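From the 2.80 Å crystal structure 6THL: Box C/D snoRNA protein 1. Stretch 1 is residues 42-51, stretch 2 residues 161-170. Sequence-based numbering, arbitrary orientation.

Stretch 1, residues 42-51: VWSVEWILCP
Stretch 2 (161-170) IEFPTIFVAM

Strand 42-49 and strand 165-169 of one chain run parallel, their axes 4.7 Å apart at closest approach and 26° from aligned. Glu46 pairs with Thr165, Trp47 with Ile166, Ile48 with Phe167 and Leu49 with Val168. Phi/psi values are extended, for example -97/106 at Glu46 and -142/111 at Ile166.

Glu46, Ile48 and Cys50 of the first stretch carry the ladder. Glu46 N donates to Pro164 O (2.9 Å), and Ile166 N to Glu46 O (2.8 Å). Ile48 N donates to Ile166 O (3.0 Å), and Val168 N to Ile48 O (2.9 Å, bent to 132°). Cys50 N closes it on Val168 O (2.7 Å).

One face carries Trp47, Leu49, Ile166 and Val168. The end of the Trp47 side chain (m, chi2 99°) comes nearer the other strand. Its CZ3 is 4.0 Å from Ile166 CG2 (Ile166 m, m), and its CE3 edge meets Val168 CG2 at 4.0 Å. Val168 is t. Leu49 (m, t) brings CD2 to 3.6 Å from Val168 CB, so Val168 touches both Trp47 and Leu49.

The other face carries Glu46, Ile48, Thr165 and Phe167. Glu46 is extended (t, t), and its OE2 accepts from Thr165 OG1 (m) at 3.0 Å. Ile48 (m, t) packs against both Thr165 and Phe167: CD1 is 3.3 Å from Thr165 CG2, and CG2 is 3.8 Å from Phe167 CD2. Phe167 is m; Cys50 SG lies at the edge of its ring, 4.1 Å from CD2.

Before the second strand, Phe163 (p, chi2 98°) points toward the first. Ser44 CB lies over one face of its ring, 4.0 Å from CD1, while Glu46 N is at the edge, 3.5 Å from CE1. Pro164, C-gamma endo, touches both Trp43 and Val45: its CD is 3.9 Å from Trp43 CE3, its CG 3.5 Å from Val45 CG1.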

ATOM      1  N   VAL B  42      17.551  10.987  17.828  1.00 59.42           N
ATOM      2  CA  VAL B  42      17.574   9.819  16.971  1.00 57.79           C
ATOM      3  C   VAL B  42      16.713  10.034  15.749  1.00 52.88           C
ATOM      4  O   VAL B  42      15.840  10.882  15.699  1.00 49.23           O
ATOM      5  CB  VAL B  42      17.186   8.506  17.698  1.00 59.22           C
ATOM      6  CG1 VAL B  42      18.029   8.339  18.943  1.00 60.83           C
ATOM      7  CG2 VAL B  42      15.707   8.464  18.051  1.00 61.00           C
ATOM      8  N   TRP B  43      16.977   9.219  14.763  1.00 53.19           N
ATOM      9  CA  TRP B  43      16.687   9.591  13.423  1.00 57.88           C
ATOM     10  C   TRP B  43      16.168   8.378  12.652  1.00 62.06           C
ATOM     11  O   TRP B  43      16.845   7.347  12.548  1.00 61.84           O
ATOM     12  CB  TRP B  43      17.983  10.099  12.780  1.00 58.57           C
ATOM     13  CG  TRP B  43      18.277  11.517  13.056  1.00 58.17           C
ATOM     14  CD1 TRP B  43      19.297  12.016  13.810  1.00 57.61           C
ATOM     15  CD2 TRP B  43      17.537  12.639  12.581  1.00 55.75           C
ATOM     16  NE1 TRP B  43      19.236  13.392  13.839  1.00 56.96           N
ATOM     17  CE2 TRP B  43      18.169  13.800  13.089  1.00 54.57           C
ATOM     18  CE3 TRP B  43      16.395  12.778  11.782  1.00 51.69           C
ATOM     19  CZ2 TRP B  43      17.710  15.079  12.809  1.00 53.44           C
ATOM     20  CZ3 TRP B  43      15.920  14.057  11.516  1.00 51.18           C
ATOM     21  CH2 TRP B  43      16.580  15.191  12.021  1.00 54.11           C
ATOM     22  N   SER B  44      14.960   8.498  12.127  1.00 56.49           N
ATOM     23  CA  SER B  44      14.529   7.580  11.125  1.00 56.05           C
ATOM     24  C   SER B  44      15.258   8.021   9.834  1.00 56.31           C
ATOM     25  O   SER B  44      15.304   9.220   9.519  1.00 61.09           O
ATOM     26  CB  SER B  44      13.002   7.640  11.010  1.00 55.71           C
ATOM     27  OG  SER B  44      12.432   7.918  12.289  1.00 62.71           O
ATOM     28  N   VAL B  45      15.868   7.094   9.112  1.00 49.29           N
ATOM     29  CA  VAL B  45      16.279   7.423   7.765  1.00 52.84           C
ATOM     30  C   VAL B  45      15.562   6.487   6.777  1.00 56.24           C
ATOM     31  O   VAL B  45      15.229   5.347   7.109  1.00 52.55           O
ATOM     32  CB  VAL B  45      17.833   7.424   7.570  1.00 51.06           C
ATOM     33  CG1 VAL B  45      18.547   8.142   8.705  1.00 50.92           C
ATOM     34  CG2 VAL B  45      18.387   6.028   7.413  1.00 51.15           C
ATOM     35  N   GLU B  46      15.324   6.985   5.563  1.00 56.78           N
ATOM     36  CA  GLU B  46      14.817   6.149   4.471  1.00 54.56           C
ATOM     37  C   GLU B  46      15.957   5.646   3.545  1.00 52.15           C
ATOM     38  O   GLU B  46      16.536   6.389   2.749  1.00 52.09           O
ATOM     39  CB  GLU B  46      13.749   6.905   3.666  1.00 49.62           C
ATOM     40  CG  GLU B  46      13.254   6.094   2.485  1.00 42.80           C
ATOM     41  CD  GLU B  46      12.313   6.856   1.615  1.00 42.20           C
ATOM     42  OE1 GLU B  46      11.625   6.174   0.836  1.00 41.78           O
ATOM     43  OE2 GLU B  46      12.252   8.107   1.711  1.00 40.14           O
ATOM     44  N   TRP B  47      16.279   4.373   3.664  1.00 49.71           N
ATOM     45  CA  TRP B  47      17.307   3.791   2.834  1.00 49.83           C
ATOM     46  C   TRP B  47      16.683   3.455   1.501  1.00 50.62           C
ATOM     47  O   TRP B  47      15.629   2.857   1.452  1.00 48.43           O
ATOM     48  CB  TRP B  47      17.885   2.528   3.482  1.00 49.45           C
ATOM     49  CG  TRP B  47      18.625   2.815   4.714  1.00 51.14           C
ATOM     50  CD1 TRP B  47      18.179   2.685   5.981  1.00 51.79           C
ATOM     51  CD2 TRP B  47      19.955   3.320   4.801  1.00 55.31           C
ATOM     52  NE1 TRP B  47      19.159   3.073   6.867  1.00 51.55           N
ATOM     53  CE2 TRP B  47      20.257   3.467   6.159  1.00 51.51           C
ATOM     54  CE3 TRP B  47      20.927   3.659   3.851  1.00 63.57           C
ATOM     55  CZ2 TRP B  47      21.485   3.926   6.598  1.00 59.18           C
ATOM     56  CZ3 TRP B  47      22.156   4.135   4.294  1.00 64.11           C
ATOM     57  CH2 TRP B  47      22.423   4.258   5.650  1.00 62.80           C
ATOM     58  N   ILE B  48      17.322   3.873   0.421  1.00 54.52           N
ATOM     59  CA  ILE B  48      16.941   3.438  -0.914  1.00 52.40           C
ATOM     60  C   ILE B  48      18.182   2.876  -1.591  1.00 56.12           C
ATOM     61  O   ILE B  48      19.117   3.614  -1.903  1.00 56.27           O
ATOM     62  CB  ILE B  48      16.387   4.598  -1.750  1.00 49.50           C
ATOM     63  CG1 ILE B  48      15.038   5.066  -1.189  1.00 48.13           C
ATOM     64  CG2 ILE B  48      16.221   4.162  -3.188  1.00 47.45           C
ATOM     65  CD1 ILE B  48      14.634   6.443  -1.635  1.00 45.93           C
ATOM     66  N   LEU B  49      18.178   1.560  -1.799  1.00 58.89           N
ATOM     67  CA  LEU B  49      19.281   0.837  -2.420  1.00 52.86           C
ATOM     68  C   LEU B  49      19.035   0.728  -3.902  1.00 53.18           C
ATOM     69  O   LEU B  49      17.996   0.197  -4.317  1.00 49.13           O
ATOM     70  CB  LEU B  49      19.373  -0.573  -1.824  1.00 49.45           C
ATOM     71  CG  LEU B  49      19.503  -0.603  -0.297  1.00 46.24           C
ATOM     72  CD1 LEU B  49      19.935  -1.986   0.144  1.00 49.16           C
ATOM     73  CD2 LEU B  49      20.475   0.417   0.257  1.00 41.93           C
ATOM     74  N   CYS B  50      19.980   1.244  -4.690  1.00 56.19           N
ATOM     75  CA  CYS B  50      19.929   1.132  -6.149  1.00 55.03           C
ATOM     76  C   CYS B  50      20.904   0.053  -6.610  1.00 57.70           C
ATOM     77  O   CYS B  50      22.138   0.192  -6.482  1.00 66.44           O
ATOM     78  CB  CYS B  50      20.238   2.455  -6.827  1.00 52.65           C
ATOM     79  SG  CYS B  50      19.585   3.914  -5.987  1.00 56.82           S
ATOM     80  N   PRO B  51      20.352  -1.036  -7.147  1.00 57.16           N
ATOM     81  CA  PRO B  51      21.160  -2.118  -7.591  1.00 56.51           C
ATOM     82  C   PRO B  51      21.692  -1.786  -8.963  1.00 65.04           C
ATOM     83  O   PRO B  51      21.347  -0.742  -9.524  1.00 60.89           O
ATOM     84  CB  PRO B  51      20.153  -3.255  -7.698  1.00 55.76           C
ATOM     85  CG  PRO B  51      18.939  -2.584  -8.226  1.00 53.24           C
ATOM     86  CD  PRO B  51      18.934  -1.254  -7.509  1.00 57.79           C
ATOM     87  N   ILE B 161      12.926  16.235   4.121  1.00 43.22           N
ATOM     88  CA  ILE B 161      11.486  16.117   4.188  1.00 43.15           C
ATOM     89  C   ILE B 161      11.220  15.086   5.270  1.00 47.13           C
ATOM     90  O   ILE B 161      11.405  13.858   5.093  1.00 41.81           O
ATOM     91  CB  ILE B 161      10.867  15.736   2.857  1.00 41.75           C
ATOM     92  CG1 ILE B 161      10.870  16.979   1.979  1.00 38.45           C
ATOM     93  CG2 ILE B 161       9.425  15.294   3.081  1.00 47.50           C
ATOM     94  CD1 ILE B 161      10.692  16.701   0.523  1.00 38.94           C
ATOM     95  N   GLU B 162      10.865  15.628   6.428  1.00 48.68           N
ATOM     96  CA  GLU B 162      10.606  14.849   7.638  1.00 45.36           C
ATOM     97  C   GLU B 162      11.880  14.231   8.232  1.00 45.06           C
ATOM     98  O   GLU B 162      12.053  14.165   9.464  1.00 50.90           O
ATOM     99  CB  GLU B 162       9.526  13.765   7.392  1.00 41.42           C
ATOM    100  CG  GLU B 162       8.160  14.295   6.973  1.00 38.12           C
ATOM    101  CD  GLU B 162       7.229  14.609   8.123  1.00 37.00           C
ATOM    102  OE1 GLU B 162       6.254  15.356   7.890  1.00 42.26           O
ATOM    103  OE2 GLU B 162       7.437  14.110   9.241  1.00 33.04           O
ATOM    104  N   PHE B 163      12.764  13.765   7.374  1.00 42.86           N
ATOM    105  CA  PHE B 163      13.841  12.907   7.816  1.00 44.80           C
ATOM    106  C   PHE B 163      14.573  12.453   6.571  1.00 48.71           C
ATOM    107  O   PHE B 163      13.953  12.214   5.516  1.00 52.30           O
ATOM    108  CB  PHE B 163      13.361  11.679   8.674  1.00 44.22           C
ATOM    109  CG  PHE B 163      12.563  10.617   7.907  1.00 41.12           C
ATOM    110  CD1 PHE B 163      13.163   9.490   7.436  1.00 40.36           C
ATOM    111  CD2 PHE B 163      11.202  10.757   7.696  1.00 41.02           C
ATOM    112  CE1 PHE B 163      12.438   8.529   6.749  1.00 42.38           C
ATOM    113  CE2 PHE B 163      10.472   9.807   7.005  1.00 40.28           C
ATOM    114  CZ  PHE B 163      11.088   8.685   6.543  1.00 40.69           C
ATOM    115  N   PRO B 164      15.891  12.328   6.688  1.00 50.79           N
ATOM    116  CA  PRO B 164      16.734  11.998   5.553  1.00 51.43           C
ATOM    117  C   PRO B 164      16.252  10.806   4.741  1.00 47.72           C
ATOM    118  O   PRO B 164      15.776   9.811   5.292  1.00 48.09           O
ATOM    119  CB  PRO B 164      18.082  11.654   6.208  1.00 54.97           C
ATOM    120  CG  PRO B 164      17.770  11.403   7.647  1.00 55.81           C
ATOM    121  CD  PRO B 164      16.648  12.332   7.951  1.00 53.25           C
ATOM    122  N   THR B 165      16.380  10.936   3.434  1.00 43.25           N
ATOM    123  CA  THR B 165      16.307   9.810   2.533  1.00 46.22           C
ATOM    124  C   THR B 165      17.757   9.635   2.026  1.00 51.78           C
ATOM    125  O   THR B 165      18.468  10.633   1.869  1.00 61.40           O
ATOM    126  CB  THR B 165      15.320  10.133   1.398  1.00 43.31           C
ATOM    127  OG1 THR B 165      14.040  10.488   1.964  1.00 44.16           O
ATOM    128  CG2 THR B 165      15.187   8.982   0.436  1.00 41.29           C
ATOM    129  N   ILE B 166      18.216   8.401   1.818  1.00 50.72           N
ATOM    130  CA  ILE B 166      19.623   8.162   1.542  1.00 49.54           C
ATOM    131  C   ILE B 166      19.792   7.072   0.522  1.00 47.39           C
ATOM    132  O   ILE B 166      19.542   5.905   0.819  1.00 48.98           O
ATOM    133  CB  ILE B 166      20.429   7.711   2.783  1.00 59.52           C
ATOM    134  CG1 ILE B 166      20.224   8.630   3.995  1.00 57.97           C
ATOM    135  CG2 ILE B 166      21.914   7.624   2.427  1.00 62.58           C
ATOM    136  CD1 ILE B 166      20.875   9.983   3.872  1.00 59.59           C
ATOM    137  N   PHE B 167      20.253   7.475  -0.665  1.00 47.32           N
ATOM    138  CA  PHE B 167      20.401   6.620  -1.832  1.00 44.00           C
ATOM    139  C   PHE B 167      21.764   5.970  -1.793  1.00 47.55           C
ATOM    140  O   PHE B 167      22.752   6.593  -1.355  1.00 51.42           O
ATOM    141  CB  PHE B 167      20.322   7.428  -3.138  1.00 44.36           C
ATOM    142  CG  PHE B 167      18.977   8.018  -3.422  1.00 39.32           C
ATOM    143  CD1 PHE B 167      18.638   9.260  -2.915  1.00 34.28           C
ATOM    144  CD2 PHE B 167      18.074   7.354  -4.241  1.00 40.08           C
ATOM    145  CE1 PHE B 167      17.412   9.826  -3.174  1.00 33.56           C
ATOM    146  CE2 PHE B 167      16.832   7.916  -4.487  1.00 40.01           C
ATOM    147  CZ  PHE B 167      16.499   9.163  -3.944  1.00 35.59           C
ATOM    148  N   VAL B 168      21.799   4.736  -2.300  1.00 46.72           N
ATOM    149  CA  VAL B 168      22.954   3.874  -2.275  1.00 47.94           C
ATOM    150  C   VAL B 168      23.071   3.269  -3.678  1.00 52.61           C
ATOM    151  O   VAL B 168      22.092   2.795  -4.243  1.00 63.77           O
ATOM    152  CB  VAL B 168      22.808   2.780  -1.179  1.00 45.35           C
ATOM    153  CG1 VAL B 168      24.063   1.929  -1.073  1.00 51.86           C
ATOM    154  CG2 VAL B 168      22.593   3.394   0.179  1.00 44.80           C
ATOM    155  N   ALA B 169      24.257   3.318  -4.262  1.00 55.19           N
ATOM    156  CA  ALA B 169      24.476   2.736  -5.580  1.00 54.17           C
ATOM    157  C   ALA B 169      25.971   2.659  -5.875  1.00 58.63           C
ATOM    158  O   ALA B 169      26.768   3.448  -5.331  1.00 49.32           O
ATOM    159  CB  ALA B 169      23.788   3.573  -6.628  1.00 53.74           C
ATOM    160  N   MET B 170      26.359   1.700  -6.717  1.00 69.47           N
ATOM    161  CA  MET B 170      27.772   1.588  -7.109  1.00 84.33           C
ATOM    162  C   MET B 170      28.179   2.748  -8.015  1.00 82.95           C
ATOM    163  O   MET B 170      29.256   3.341  -7.823  1.00 77.89           O
ATOM    164  CB  MET B 170      28.116   0.225  -7.757  1.00 92.82           C
ATOM    165  CG  MET B 170      28.730  -0.810  -6.794  1.00 95.90           C
ATOM    166  SD  MET B 170      29.928  -0.171  -5.580  1.00100.83           S
ATOM    167  CE  MET B 170      31.405  -0.014  -6.579  1.00110.74           C
TER